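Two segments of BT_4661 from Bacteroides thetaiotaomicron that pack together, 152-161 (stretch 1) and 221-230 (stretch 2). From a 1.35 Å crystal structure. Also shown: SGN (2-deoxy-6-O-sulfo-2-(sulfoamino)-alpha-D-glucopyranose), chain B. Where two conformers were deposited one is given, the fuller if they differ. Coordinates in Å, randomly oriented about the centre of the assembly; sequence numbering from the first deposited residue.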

# COMPACT_ATOMS: atom_id res chain seq x y z
N ASP A 152 -8.98 -21.41 -11.42
CA ASP A 152 -8.00 -22.49 -11.29
C ASP A 152 -6.69 -21.87 -10.85
O ASP A 152 -6.02 -21.19 -11.65
N LYS A 153 -6.30 -22.06 -9.59
CA LYS A 153 -5.08 -21.47 -9.09
C LYS A 153 -3.84 -22.04 -9.81
O LYS A 153 -2.84 -21.31 -9.93
N SER A 154 -3.89 -23.31 -10.29
CA SER A 154 -2.73 -23.94 -10.93
C SER A 154 -2.38 -23.31 -12.29
O SER A 154 -1.21 -23.39 -12.72
N THR A 155 -3.36 -22.71 -12.96
CA THR A 155 -3.12 -22.05 -14.25
C THR A 155 -3.12 -20.52 -14.12
O THR A 155 -3.01 -19.80 -15.13
N PHE A 156 -3.24 -20.00 -12.91
CA PHE A 156 -3.22 -18.55 -12.69
C PHE A 156 -1.77 -18.08 -12.65
O PHE A 156 -0.91 -18.76 -12.09
N ARG A 157 -1.49 -16.95 -13.31
CA ARG A 157 -0.17 -16.29 -13.24
C ARG A 157 -0.38 -14.81 -12.95
O ARG A 157 -1.34 -14.23 -13.45
N LEU A 158 0.50 -14.21 -12.16
CA LEU A 158 0.27 -12.86 -11.61
C LEU A 158 1.62 -12.15 -11.48
O LEU A 158 2.56 -12.71 -10.95
N ASP A 159 1.75 -10.94 -12.03
CA ASP A 159 3.06 -10.27 -12.02
C ASP A 159 2.94 -8.77 -12.07
O ASP A 159 2.08 -8.27 -12.81
N TYR A 160 3.77 -8.06 -11.31
CA TYR A 160 3.85 -6.61 -11.50
C TYR A 160 4.18 -6.29 -12.94
O TYR A 160 4.87 -7.02 -13.65
N ARG A 161 3.69 -5.11 -13.35
CA ARG A 161 3.77 -4.68 -14.79
C ARG A 161 4.20 -3.25 -15.04
O ARG A 161 5.05 -3.01 -15.92
N TYR A 221 8.82 -9.60 -5.89
CA TYR A 221 8.19 -10.38 -6.96
C TYR A 221 6.99 -11.10 -6.38
O TYR A 221 6.94 -11.37 -5.17
N ILE A 222 6.10 -11.55 -7.24
CA ILE A 222 4.98 -12.40 -6.86
C ILE A 222 5.32 -13.83 -7.17
O ILE A 222 5.74 -14.15 -8.28
N ASP A 223 5.13 -14.72 -6.20
CA ASP A 223 5.37 -16.16 -6.49
C ASP A 223 4.15 -16.75 -7.23
O ASP A 223 3.01 -16.26 -7.07
N GLN A 224 4.38 -17.80 -8.03
CA GLN A 224 3.31 -18.37 -8.87
C GLN A 224 2.61 -19.59 -8.25
O GLN A 224 1.92 -20.32 -8.98
N THR A 225 2.81 -19.82 -6.95
CA THR A 225 2.19 -20.94 -6.24
C THR A 225 1.02 -20.45 -5.39
O THR A 225 -0.12 -20.94 -5.48
N ASP A 226 1.34 -19.47 -4.54
CA ASP A 226 0.39 -18.86 -3.62
C ASP A 226 0.09 -17.39 -3.93
O ASP A 226 -0.83 -16.83 -3.33
N PHE A 227 0.88 -16.76 -4.83
CA PHE A 227 0.61 -15.38 -5.30
C PHE A 227 0.83 -14.35 -4.21
O PHE A 227 0.29 -13.27 -4.25
N LYS A 228 1.68 -14.67 -3.23
CA LYS A 228 2.13 -13.68 -2.26
C LYS A 228 3.11 -12.73 -2.95
O LYS A 228 3.87 -13.12 -3.86
N VAL A 229 3.12 -11.49 -2.49
CA VAL A 229 4.17 -10.55 -2.86
C VAL A 229 5.37 -10.77 -1.91
O VAL A 229 5.18 -10.72 -0.70
N HIS A 230 6.56 -11.00 -2.48
CA HIS A 230 7.80 -11.11 -1.75
C HIS A 230 8.61 -9.89 -1.87
O HIS A 230 8.71 -9.34 -2.96

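The most unusual feature of this contact is that a side chain does the work of a neighbouring strand. No direct backbone-to-backbone hydrogen bond joins the two stretches; instead the carboxamide of Gln224 reads both polar groups of Leu158. Leu158 N donates to Gln224 OE1 (3.0 Å), and Gln224 NE2 donates to Leu158 O (2.9 Å), so one amide side chain matches the donor and acceptor of a single residue. Glutamine suits the role because its amide carries both functions at the end of a flexible chain, here folded by chi1 and chi2 both m. Gln224 NE2 also donates to Ile222 O at 2.9 Å, tying the amide to the backbone of its own stretch.

Two waters extend the polar link. Water 1 donates to Lys153 O (2.8 Å) and to Gln224 O (2.7 Å), joining two carbonyls that cannot bond each other. Water 2 donates to Asp159 OD1 at 2.6 Å and accepts from Tyr160 N at 3.1 Å and Ile222 N at 3.0 Å, so it too bridges the stretches.

Beside this polar seam lies an apolar layer. Phe227 points toward stretch 1 with chi1 m and has the largest covered area, 91 Å². Its flat ring offers a face to the edge of Phe156 (chi1 t), with planes at 88° and centroids 5.1 Å apart; Phe156 CD2 lies 3.8 Å from Phe227 CZ. The edge of the Phe227 ring faces Lys153 O, 3.6 Å from Phe227 CZ, while Leu158 CB packs 3.8 Å from Phe227 CD1. Leu158 (t, p) and Ile222 (m, t) point toward each other's stretches, and their aliphatic chains, needing no polar partners, meet where Leu158 CG lies 3.9 Å from Ile222 CD1. That same Ile222 CD1 is 3.9 Å from Tyr160 CD2. Tyr160, chi1 m, starts sideways, but its long ring brings its end nearer stretch 2, the ring edge reaching Val229, with Tyr160 CE2 4.2 Å from Val229 CG1.

Supporting bonds hold the frame. Arg157 NH1, with two hydrogens to give, donates to Ser154 O (2.9 Å) and Phe156 O (2.8 Å), while Arg157 CD stays 3.5 Å from Gln224 OE1. Asp223 points away from stretch 1, and its carboxylate, able to accept several bonds, organises the loop: Asp223 OD1 accepts from Thr225 N and Asp226 N, both at 2.8 Å, and Asp223 OD2 from His230 NE2 at 2.8 Å.

Arg161 lies out of reach of stretch 2 and serves the sugar instead: Arg161 NH1 and NH2 donate to SGN O3 at 3.0 and 3.2 Å, and SGN O1S lies over one face of its guanidinium.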

# COMPACT_ATOMS: atom_id res chain seq x y z
CB ASP A 152 -7.89 -23.26 -12.62
CG ASP A 152 -6.98 -24.49 -12.52
OD1 ASP A 152 -6.10 -24.48 -11.63
OD2 ASP A 152 -7.14 -25.40 -13.37
CB LYS A 153 -4.95 -21.63 -7.57
CG LYS A 153 -4.48 -22.99 -7.13
CD LYS A 153 -4.81 -23.16 -5.66
CE LYS A 153 -4.77 -24.64 -5.24
NZ LYS A 153 -3.35 -25.08 -5.15
CB SER A 154 -2.91 -25.46 -11.04
OG SER A 154 -3.87 -25.77 -12.02
CB THR A 155 -4.19 -22.46 -15.30
OG1 THR A 155 -5.50 -22.15 -14.81
CG2 THR A 155 -4.10 -23.95 -15.74
CB PHE A 156 -3.92 -18.23 -11.37
CG PHE A 156 -4.28 -16.78 -11.18
CD1 PHE A 156 -5.28 -16.19 -11.96
CD2 PHE A 156 -3.63 -15.99 -10.21
CE1 PHE A 156 -5.64 -14.87 -11.76
CE2 PHE A 156 -4.00 -14.66 -10.01
CZ PHE A 156 -5.01 -14.10 -10.80
CB ARG A 157 0.65 -16.47 -14.54
CG ARG A 157 0.92 -17.93 -14.91
CD ARG A 157 1.84 -18.68 -13.93
NE ARG A 157 2.10 -20.03 -14.40
CZ ARG A 157 1.32 -21.07 -14.18
NH1 ARG A 157 0.22 -20.95 -13.44
NH2 ARG A 157 1.67 -22.25 -14.67
CB LEU A 158 -0.38 -13.04 -10.22
CG LEU A 158 -0.87 -11.74 -9.56
CD1 LEU A 158 -2.08 -11.16 -10.32
CD2 LEU A 158 -1.27 -12.00 -8.13
CB ASP A 159 3.87 -10.76 -13.23
CG ASP A 159 5.36 -10.67 -13.06
OD1 ASP A 159 5.86 -10.84 -11.93
OD2 ASP A 159 6.08 -10.47 -14.08
CB TYR A 160 4.90 -6.02 -10.57
CG TYR A 160 4.44 -5.82 -9.13
CD1 TYR A 160 3.82 -4.64 -8.74
CD2 TYR A 160 4.66 -6.80 -8.13
CE1 TYR A 160 3.41 -4.40 -7.44
CE2 TYR A 160 4.25 -6.57 -6.86
CZ TYR A 160 3.66 -5.41 -6.48
OH TYR A 160 3.30 -5.20 -5.16
CB ARG A 161 2.45 -4.97 -15.52
CG ARG A 161 2.41 -4.59 -17.02
CD ARG A 161 3.51 -5.30 -17.81
NE ARG A 161 3.45 -4.96 -19.23
CZ ARG A 161 4.00 -3.86 -19.76
NH1 ARG A 161 4.65 -2.98 -18.98
NH2 ARG A 161 3.86 -3.62 -21.05
CB TYR A 221 9.17 -11.40 -7.60
CG TYR A 221 9.61 -12.45 -6.64
CD1 TYR A 221 10.69 -12.21 -5.80
CD2 TYR A 221 8.92 -13.66 -6.54
CE1 TYR A 221 11.10 -13.18 -4.88
CE2 TYR A 221 9.31 -14.63 -5.60
CZ TYR A 221 10.42 -14.39 -4.79
OH TYR A 221 10.80 -15.34 -3.86
CB ILE A 222 3.71 -11.94 -7.61
CG1 ILE A 222 3.36 -10.51 -7.18
CG2 ILE A 222 2.54 -12.91 -7.35
CD1 ILE A 222 2.24 -9.90 -8.01
CB ASP A 223 5.73 -16.93 -5.23
CG ASP A 223 4.53 -17.31 -4.42
OD1 ASP A 223 3.81 -18.25 -4.82
OD2 ASP A 223 4.31 -16.67 -3.37
CB GLN A 224 3.85 -18.66 -10.30
CG GLN A 224 4.53 -17.42 -10.87
CD GLN A 224 3.63 -16.20 -10.98
OE1 GLN A 224 2.54 -16.28 -11.52
NE2 GLN A 224 4.09 -15.07 -10.45
CB THR A 225 3.25 -21.69 -5.37
OG1 THR A 225 4.21 -22.24 -6.27
CG2 THR A 225 2.62 -22.80 -4.59
CB ASP A 226 0.91 -18.99 -2.17
CG ASP A 226 1.14 -20.41 -1.76
OD1 ASP A 226 0.25 -21.24 -2.02
OD2 ASP A 226 2.22 -20.67 -1.19
CB PHE A 227 -0.77 -15.30 -5.97
CG PHE A 227 -0.92 -16.35 -7.04
CD1 PHE A 227 -0.12 -16.29 -8.19
CD2 PHE A 227 -1.75 -17.45 -6.86
CE1 PHE A 227 -0.18 -17.29 -9.16
CE2 PHE A 227 -1.81 -18.46 -7.81
CZ PHE A 227 -1.02 -18.38 -8.95
CB LYS A 228 2.87 -14.35 -1.11
CG LYS A 228 2.02 -15.34 -0.29
CD LYS A 228 2.84 -16.00 0.81
CE LYS A 228 1.99 -16.91 1.67
NZ LYS A 228 2.83 -17.51 2.76
CB VAL A 229 3.73 -9.07 -2.81
CG1 VAL A 229 4.91 -8.15 -3.07
CG2 VAL A 229 2.57 -8.79 -3.77
CB HIS A 230 8.63 -12.29 -2.29
CG HIS A 230 7.91 -13.60 -2.19
ND1 HIS A 230 8.30 -14.59 -1.33
CD2 HIS A 230 6.77 -14.06 -2.82
CE1 HIS A 230 7.45 -15.62 -1.44
NE2 HIS A 230 6.52 -15.31 -2.36
C1 SGN B . 9.18 -1.33 -20.99
C2 SGN B . 7.73 -1.59 -20.57
C3 SGN B . 6.81 -0.72 -21.42
C4 SGN B . 7.23 0.74 -21.36
C5 SGN B . 8.70 0.91 -21.77
C6 SGN B . 9.15 2.35 -21.49
N2 SGN B . 7.44 -3.02 -20.69
O1 SGN B . 9.43 -1.85 -22.29
O3 SGN B . 5.49 -0.87 -20.89
O4 SGN B . 6.51 1.48 -22.36
O5 SGN B . 9.47 0.06 -20.92
O6 SGN B . 10.49 2.53 -21.91
S1 SGN B . 7.86 -4.10 -19.59
O1S SGN B . 6.99 -5.24 -19.75
O2S SGN B . 9.25 -4.47 -19.67
O3S SGN B . 7.61 -3.41 -18.21
S2 SGN B . 11.23 3.84 -21.57
O4S SGN B . 10.62 4.93 -22.32
O5S SGN B . 12.77 3.60 -22.09
O6S SGN B . 11.24 3.99 -20.11
O HOH W 1 -0.16 -21.92 -9.40
O HOH W 2 5.75 -9.75 -9.58